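Local coordinates for protein putative platelet activating factor (Streptococcus pneumoniae, PDB 2HSJ) that is of unknown function but probably acts as a GDSL-type esterase or lipase, hydrolysing acyl ester bonds, at residues G67-T70 with G71-L74. Sequence-based numbering, arbitrary orientation.
Sequences GYQT and GLLL
The ring of Tyr-68 lies against the first turn of the helix that starts just after it, one face turned to Leu-72 and Leu-73. Leu-72 CB stands over that face in a CH-pi contact, 4.2 Å from the ring centroid and 26° off the normal. Toward the rim of the same face Tyr-68 CE2 rests 3.6 Å from Leu-73 CA, with Leu-73 N also above the ring, and Leu-73 CD1 reaches the same ring carbon. With CG anti to the backbone N (chi1 170°), Leu-73 meets the tyrosine at about a right angle.

Gln-69 is the N-cap residue, and its carbonyl opens the helical bonding. Leu-73 N donates to Gln-69 O at 3.1 Å, whereas the bond from Leu-72 N to the same oxygen is weak and strongly bent (122°). The next rung runs from Leu-74 N to Thr-70 O at 3.0 Å.

Leu-72 CD1 sits 3.8 Å from Gln-69 N, which is buried here without a hydrogen-bond partner. Packing is slacker only along the partly exposed Gln-69 side chain, which passes Leu-72 with its CB 4.4 Å from Leu-72 CD1.

The buried polar ends are held by the surrounding fold: Tyr-68 OH hydrogen-bonds to His-80 and Gln-21, and Thr-70 OG1 to Asp-97 and Asn-110. The turn follows strand 60-64, an outermost strand of the parallel sheet, and opens helix 70-75, with Leu-73 and Leu-74 against helix 104-121 and Tyr-68 and Leu-72 touching the long helix 3-30.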
loop_
_atom_site.group_PDB
_atom_site.type_symbol
_atom_site.label_atom_id
_atom_site.label_comp_id
_atom_site.label_asym_id
_atom_site.label_seq_id
_atom_site.Cartn_x
_atom_site.Cartn_y
_atom_site.Cartn_z
ATOM N N GLY D 67 6.530 2.153 -29.008
ATOM C CA GLY D 67 7.585 2.236 -29.991
ATOM C C GLY D 67 8.989 1.977 -29.458
ATOM O O GLY D 67 9.972 2.162 -30.197
ATOM N N TYR D 68 9.116 1.526 -28.203
ATOM C CA TYR D 68 10.460 1.452 -27.599
ATOM C C TYR D 68 11.252 0.303 -28.205
ATOM O O TYR D 68 10.685 -0.694 -28.639
ATOM C CB TYR D 68 10.357 1.199 -26.108
ATOM C CG TYR D 68 11.038 2.219 -25.211
ATOM C CD1 TYR D 68 11.146 3.573 -25.578
ATOM C CD2 TYR D 68 11.505 1.835 -23.939
ATOM C CE1 TYR D 68 11.728 4.510 -24.684
ATOM C CE2 TYR D 68 12.058 2.751 -23.065
ATOM C CZ TYR D 68 12.154 4.061 -23.431
ATOM O OH TYR D 68 12.706 4.955 -22.566
ATOM N N GLN D 69 12.553 0.495 -28.222
ATOM C CA GLN D 69 13.518 -0.490 -28.686
ATOM C C GLN D 69 14.550 -0.616 -27.595
ATOM O O GLN D 69 14.675 0.264 -26.754
ATOM C CB GLN D 69 14.225 -0.017 -29.946
ATOM C CG GLN D 69 13.317 0.159 -31.135
ATOM C CD GLN D 69 14.037 0.850 -32.281
ATOM O OE1 GLN D 69 13.596 1.883 -32.764
ATOM N NE2 GLN D 69 15.151 0.288 -32.705
ATOM N N THR D 70 15.344 -1.681 -27.650
ATOM C CA THR D 70 16.332 -1.948 -26.591
ATOM C C THR D 70 17.316 -0.793 -26.401
ATOM O O THR D 70 17.681 -0.452 -25.291
ATOM C CB THR D 70 17.125 -3.279 -26.825
ATOM O OG1 THR D 70 17.922 -3.171 -28.018
ATOM C CG2 THR D 70 16.158 -4.515 -26.900
ATOM N N GLY D 71 17.760 -0.181 -27.494
ATOM C CA GLY D 71 18.701 0.939 -27.372
ATOM C C GLY D 71 18.128 2.163 -26.669
ATOM O O GLY D 71 18.831 2.823 -25.893
ATOM N N LEU D 72 16.848 2.457 -26.935
ATOM C CA LEU D 72 16.200 3.615 -26.325
ATOM C C LEU D 72 16.023 3.372 -24.830
ATOM O O LEU D 72 16.215 4.280 -23.999
ATOM C CB LEU D 72 14.825 3.857 -26.962
ATOM C CG LEU D 72 14.788 4.121 -28.466
ATOM C CD1 LEU D 72 13.321 4.127 -28.958
ATOM C CD2 LEU D 72 15.480 5.439 -28.801
ATOM N N LEU D 73 15.688 2.132 -24.490
ATOM C CA LEU D 73 15.500 1.771 -23.084
ATOM C C LEU D 73 16.804 1.877 -22.316
ATOM O O LEU D 73 16.844 2.435 -21.221
ATOM C CB LEU D 73 14.894 0.364 -22.936
ATOM C CG LEU D 73 14.852 -0.255 -21.541
ATOM C CD1 LEU D 73 14.008 0.659 -20.651
ATOM C CD2 LEU D 73 14.255 -1.663 -21.603
ATOM N N LEU D 74 17.873 1.352 -22.898
ATOM C CA LEU D 74 19.166 1.455 -22.244
ATOM C C LEU D 74 19.578 2.912 -21.990
ATOM O O LEU D 74 19.998 3.269 -20.889
ATOM C CB LEU D 74 20.239 0.731 -23.073
ATOM C CG LEU D 74 21.664 0.885 -22.522
ATOM C CD1 LEU D 74 21.805 0.293 -21.102
ATOM C CD2 LEU D 74 22.664 0.266 -23.495
#